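Local coordinates for sulfate permease family protein (Vibrio cholerae, PDB 4DGH) that forms the STAS domain of a SulP-family membrane protein that probably transports anions such as sulfate across the membrane, at residues A[33-38]-A[71-76]; A[18-23]-A[124-129]. All coordinates share one frame; numbering follows the deposited sequence. Where two conformers were deposited one is given.

Interaction 1: residues A[33-38]-A[71-76]; sequences AAAETF and EEMIQS
Met73, a selenomethionine here, reaches from the helix holding residues 71-76 to Ala35 and Phe38 on the helix holding 33-38, and these three buried residues make the whole contact. It is buried apolar packing between helices 32-44 and 64-78 of the STAS domain's alpha/beta fold. The CA atoms of Ala35 and Met73 stand 6.7 Å apart, close enough for one long side chain to bridge the two helices. Met73 was deposited in two conformers. In the one described, with CG anti to the backbone N (chi1 -159°) and the chain extended beyond it, the selenium lies alongside Ala35: SE is 4.1 Å from Ala35 CA and 4.2 Å from Ala35 CB. The small methyl of Ala35 lets the heavy atom come up close to the helix backbone. Further along, the terminal methyl CE arrives at the edge of the Phe38 ring, near the ring plane and not over a face. Its modelled separation from the ring is too short for two carbons, so its exact place is doubtful as well.

The polar bonds lie within each helix. Thr37 OG1 donates to Ala33 O at 3.1 Å, from 35° above the carbonyl plane, and this oxygen also accepts the helical bond from Thr37 N. On the other helix Ser76 OG turns back to Met73 O at 2.8 Å with a C=O...OG angle of 124°.

Tyr24 of strand 21-25 packs against both helices, touching Ala34 and Met73 and stacking its ring on Phe38, while the Phe32 ring of a second subunit meets the Phe38 ring obliquely. Beyond Met73, Ile74 of helix 64-78 packs against Leu105 and Val106 of helix 102-106.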
loop_
_atom_site.group_PDB
_atom_site.type_symbol
_atom_site.label_atom_id
_atom_site.label_comp_id
_atom_site.label_asym_id
_atom_site.label_seq_id
_atom_site.Cartn_x
_atom_site.Cartn_y
_atom_site.Cartn_z
ATOM N N ALA A 33 0.038 6.765 5.543
ATOM C CA ALA A 33 -1.229 6.030 5.300
ATOM C C ALA A 33 -1.390 4.912 6.370
ATOM O O ALA A 33 -2.471 4.739 6.944
ATOM C CB ALA A 33 -1.312 5.456 3.862
ATOM N N ALA A 34 -0.288 4.224 6.671
ATOM C CA ALA A 34 -0.229 3.257 7.789
ATOM C C ALA A 34 -0.488 3.833 9.162
ATOM O O ALA A 34 -1.188 3.244 9.964
ATOM C CB ALA A 34 1.126 2.594 7.802
ATOM N N ALA A 35 0.094 4.975 9.457
ATOM C CA ALA A 35 -0.179 5.646 10.707
ATOM C C ALA A 35 -1.695 5.836 10.812
ATOM O O ALA A 35 -2.261 5.602 11.852
ATOM C CB ALA A 35 0.524 7.004 10.726
ATOM N N GLU A 36 -2.337 6.261 9.729
ATOM C CA GLU A 36 -3.758 6.638 9.784
ATOM C C GLU A 36 -4.629 5.390 10.060
ATOM O O GLU A 36 -5.505 5.393 10.920
ATOM C CB GLU A 36 -4.188 7.262 8.448
ATOM C CG GLU A 36 -5.502 8.012 8.492
ATOM C CD GLU A 36 -5.950 8.449 7.101
ATOM O OE1 GLU A 36 -5.086 8.780 6.237
ATOM O OE2 GLU A 36 -7.177 8.441 6.866
ATOM N N THR A 37 -4.337 4.326 9.343
ATOM C CA THR A 37 -5.039 3.060 9.523
ATOM C C THR A 37 -4.876 2.519 10.946
ATOM O O THR A 37 -5.858 2.122 11.603
ATOM C CB THR A 37 -4.537 2.079 8.463
ATOM O OG1 THR A 37 -4.770 2.689 7.174
ATOM C CG2 THR A 37 -5.305 0.748 8.564
ATOM N N PHE A 38 -3.654 2.565 11.446
ATOM C CA PHE A 38 -3.395 1.952 12.717
ATOM C C PHE A 38 -4.091 2.734 13.836
ATOM O O PHE A 38 -4.636 2.166 14.777
ATOM C CB PHE A 38 -1.925 1.860 13.014
ATOM C CG PHE A 38 -1.654 0.889 14.085
ATOM C CD1 PHE A 38 -2.115 -0.408 13.967
ATOM C CD2 PHE A 38 -1.060 1.262 15.263
ATOM C CE1 PHE A 38 -1.920 -1.348 14.982
ATOM C CE2 PHE A 38 -0.817 0.311 16.261
ATOM C CZ PHE A 38 -1.294 -0.991 16.136
ATOM N N GLU A 71 3.425 12.364 16.308
ATOM C CA GLU A 71 2.849 12.973 17.503
ATOM C C GLU A 71 1.336 12.687 17.709
ATOM O O GLU A 71 0.906 12.291 18.788
ATOM C CB GLU A 71 3.135 14.488 17.476
ATOM C CG GLU A 71 2.410 15.169 18.621
ATOM C CD GLU A 71 2.679 16.654 18.696
ATOM O OE1 GLU A 71 3.076 17.242 17.636
ATOM O OE2 GLU A 71 2.467 17.228 19.814
ATOM N N GLU A 72 0.545 12.925 16.684
ATOM C CA GLU A 72 -0.907 12.739 16.713
ATOM C C GLU A 72 -1.222 11.272 16.973
ATOM O O GLU A 72 -2.063 10.984 17.816
ATOM C CB GLU A 72 -1.543 13.157 15.366
ATOM C CG GLU A 72 -3.048 12.898 15.320
ATOM C CD GLU A 72 -3.782 13.656 14.184
ATOM O OE1 GLU A 72 -3.268 13.709 13.021
ATOM O OE2 GLU A 72 -4.907 14.199 14.438
HETATM N N MSE A 73 -0.528 10.359 16.297
HETATM C CA MSE A 73 -0.714 8.929 16.563
HETATM C C MSE A 73 -0.462 8.549 18.012
HETATM O O MSE A 73 -1.237 7.822 18.618
HETATM C CB MSE A 73 0.244 8.149 15.659
HETATM C CG MSE A 73 -0.281 6.729 15.535
HETATM SE SE MSE A 73 1.114 5.662 14.642
HETATM C CE MSE A 73 0.395 3.863 14.490
ATOM N N ILE A 74 0.636 9.020 18.570
ATOM C CA ILE A 74 0.948 8.699 19.958
ATOM C C ILE A 74 -0.057 9.305 20.905
ATOM O O ILE A 74 -0.423 8.693 21.943
ATOM C CB ILE A 74 2.363 9.235 20.298
ATOM C CG1 ILE A 74 3.389 8.363 19.545
ATOM C CG2 ILE A 74 2.580 9.132 21.808
ATOM C CD1 ILE A 74 4.778 8.964 19.569
ATOM N N GLN A 75 -0.435 10.553 20.645
ATOM C CA GLN A 75 -1.520 11.202 21.432
ATOM C C GLN A 75 -2.806 10.366 21.442
ATOM O O GLN A 75 -3.422 10.208 22.453
ATOM C CB GLN A 75 -1.804 12.612 20.931
ATOM C CG GLN A 75 -0.761 13.584 21.455
ATOM C CD GLN A 75 -0.776 14.939 20.766
ATOM O OE1 GLN A 75 -1.398 15.121 19.717
ATOM N NE2 GLN A 75 -0.060 15.901 21.359
ATOM N N SER A 76 -3.174 9.849 20.278
ATOM C CA SER A 76 -4.354 9.045 20.135
ATOM C C SER A 76 -4.243 7.715 20.906
ATOM O O SER A 76 -5.225 7.269 21.473
ATOM C CB SER A 76 -4.701 8.825 18.652
ATOM O OG SER A 76 -3.951 7.719 18.128
#

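Interaction 2: residues A[18-23]-A[124-129]; sequences PRELAV and TEIEAQ
Glu20 and Ile126 mark the nearest approach of the two backbones, with CA atoms 7.1 Å apart, where the type I beta turn from Pro18 to Leu21 meets the last turns of helix 115-128. In the alpha/beta fold of the STAS domain this joins the start of strand 21-25, an outermost strand of the chain's parallel sheet, to the C-terminal helix. The turn is closed by Leu21 N bonding to Pro18 O at 3.0 Å, and it presents Glu20 and Leu21 side by side to the helix.

Ile126 makes all the contact from its side. Its CG1 branch runs out to a methyl that touches two beta carbons: CD1 lies 3.7 Å from Leu21 CB and 3.8 Å from Glu20 CB. Leu21 touches it with the root of its side chain alone. Leu21 also packs on Ala122 and Leu119, one and two turns back along the same helix, and on Ile51 and Ile53 of strand 51-55. Glu20 is different, for its chain doubles back. CG stands beside the backbone N (chi1 -56°) and the chain then bends sharply at chi2 (90°), which carries the carboxylate round to the other branch of Ile126. The aliphatic part of Glu20 therefore meets CG1 and CD1, and its acid end meets CG2, so the bent glutamate lies along one side of the isoleucine, meeting both its branches, and its charged end lies at the margin of an apolar patch.

Charged neighbours grip both elements at their flanks: Arg19 pairs with Glu47 beside the turn, and Glu125 with Lys83 beside the helix. Gln50 packs on both Glu20 and Ile126. The Ile126 methyl CG2 sits 3.9 Å from Glu20 OE1.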
loop_
_atom_site.group_PDB
_atom_site.type_symbol
_atom_site.label_atom_id
_atom_site.label_comp_id
_atom_site.label_asym_id
_atom_site.label_seq_id
_atom_site.Cartn_x
_atom_site.Cartn_y
_atom_site.Cartn_z
ATOM N N PRO A 18 2.193 -11.766 24.623
ATOM C CA PRO A 18 1.006 -11.722 25.520
ATOM C C PRO A 18 -0.004 -10.714 25.082
ATOM O O PRO A 18 0.317 -9.736 24.365
ATOM C CB PRO A 18 1.568 -11.359 26.869
ATOM C CG PRO A 18 2.807 -10.556 26.525
ATOM C CD PRO A 18 3.352 -11.089 25.214
ATOM N N ARG A 19 -1.236 -10.964 25.527
ATOM C CA ARG A 19 -2.374 -10.137 25.158
ATOM C C ARG A 19 -2.147 -8.632 25.448
ATOM O O ARG A 19 -2.702 -7.769 24.735
ATOM C CB ARG A 19 -3.556 -10.562 26.057
ATOM C CG ARG A 19 -4.831 -10.722 25.296
ATOM C CD ARG A 19 -5.847 -11.394 26.222
ATOM N NE ARG A 19 -5.935 -10.528 27.383
ATOM C CZ ARG A 19 -6.848 -9.570 27.485
ATOM N NH1 ARG A 19 -7.760 -9.451 26.521
ATOM N NH2 ARG A 19 -6.864 -8.762 28.538
ATOM N N GLU A 20 -1.434 -8.344 26.539
ATOM C CA GLU A 20 -1.083 -6.973 26.919
ATOM C C GLU A 20 -0.118 -6.183 26.055
ATOM O O GLU A 20 -0.021 -4.981 26.278
ATOM C CB GLU A 20 -0.631 -6.833 28.396
ATOM C CG GLU A 20 -1.683 -7.359 29.314
ATOM C CD GLU A 20 -1.493 -8.829 29.600
ATOM O OE1 GLU A 20 -0.879 -9.650 28.804
ATOM O OE2 GLU A 20 -1.870 -9.140 30.733
ATOM N N LEU A 21 0.562 -6.817 25.075
ATOM C CA LEU A 21 1.606 -6.090 24.341
ATOM C C LEU A 21 1.285 -6.148 22.841
ATOM O O LEU A 21 0.983 -7.239 22.301
ATOM C CB LEU A 21 2.915 -6.810 24.616
ATOM C CG LEU A 21 4.114 -6.281 23.845
ATOM C CD1 LEU A 21 4.363 -4.853 24.307
ATOM C CD2 LEU A 21 5.279 -7.143 24.215
ATOM N N ALA A 22 1.406 -5.016 22.156
ATOM C CA ALA A 22 1.251 -4.947 20.712
ATOM C C ALA A 22 2.552 -4.336 20.146
ATOM O O ALA A 22 3.359 -3.710 20.856
ATOM C CB ALA A 22 0.019 -4.130 20.351
ATOM N N VAL A 23 2.766 -4.548 18.860
ATOM C CA VAL A 23 4.012 -4.104 18.248
ATOM C C VAL A 23 3.561 -3.584 16.877
ATOM O O VAL A 23 2.796 -4.280 16.145
ATOM C CB VAL A 23 4.980 -5.272 18.066
ATOM C CG1 VAL A 23 6.174 -4.771 17.242
ATOM C CG2 VAL A 23 5.443 -5.801 19.413
ATOM N N THR A 124 8.863 -7.552 30.896
ATOM C CA THR A 124 9.150 -7.430 32.333
ATOM C C THR A 124 8.099 -6.591 33.080
ATOM O O THR A 124 7.676 -6.960 34.195
ATOM C CB THR A 124 10.516 -6.763 32.523
ATOM O OG1 THR A 124 11.523 -7.662 32.032
ATOM C CG2 THR A 124 10.814 -6.457 34.038
ATOM N N GLU A 125 7.698 -5.467 32.491
ATOM C CA GLU A 125 6.646 -4.632 33.069
ATOM C C GLU A 125 5.279 -5.343 33.133
ATOM O O GLU A 125 4.553 -5.261 34.133
ATOM C CB GLU A 125 6.513 -3.318 32.310
ATOM C CG GLU A 125 5.293 -2.513 32.729
ATOM C CD GLU A 125 5.397 -1.034 32.333
ATOM O OE1 GLU A 125 6.373 -0.624 31.621
ATOM O OE2 GLU A 125 4.496 -0.266 32.731
ATOM N N ILE A 126 4.940 -6.082 32.091
ATOM C CA ILE A 126 3.695 -6.862 32.108
ATOM C C ILE A 126 3.710 -7.939 33.191
ATOM O O ILE A 126 2.701 -8.162 33.879
ATOM C CB ILE A 126 3.378 -7.449 30.699
ATOM C CG1 ILE A 126 2.941 -6.282 29.813
ATOM C CG2 ILE A 126 2.224 -8.447 30.790
ATOM C CD1 ILE A 126 3.191 -6.412 28.301
ATOM N N GLU A 127 4.818 -8.651 33.344
ATOM C CA GLU A 127 4.964 -9.604 34.445
ATOM C C GLU A 127 4.883 -8.999 35.856
ATOM O O GLU A 127 4.468 -9.688 36.801
ATOM C CB GLU A 127 6.299 -10.305 34.373
ATOM C CG GLU A 127 6.359 -11.306 33.261
ATOM C CD GLU A 127 7.799 -11.531 32.763
ATOM O OE1 GLU A 127 8.810 -11.063 33.356
ATOM O OE2 GLU A 127 7.927 -12.231 31.774
ATOM N N ALA A 128 5.328 -7.771 36.040
ATOM C CA ALA A 128 5.250 -7.180 37.378
ATOM C C ALA A 128 3.779 -6.802 37.640
ATOM O O ALA A 128 3.266 -7.066 38.723
ATOM C CB ALA A 128 6.190 -5.983 37.515
ATOM N N GLN A 129 3.124 -6.252 36.611
ATOM C CA GLN A 129 1.687 -5.860 36.584
ATOM C C GLN A 129 0.748 -7.073 36.693
ATOM O O GLN A 129 0.652 -7.712 37.756
ATOM C CB GLN A 129 1.362 -5.027 35.317
#

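How the interactions relate
Strand 21-25 is shared surroundings: Leu21 takes part in interaction 2, facing helix 115-128, and Tyr24 packs against both helices of interaction 1. The two contacts occupy opposite faces of the sheet, with centres about 21 Å apart, and the two segments of interaction 1 both fall in sequence between those of interaction 2. Both turn on one apolar side chain, Met73 or Ile126, but interaction 1 is fully buried between two helices, while interaction 2 is only partly buried and lets a carboxylate share its edge. A second subunit touches both, adding aromatic packing at 33-38 and, at 18-23, a hydrogen bond from Val23 N to Asp63 of that subunit.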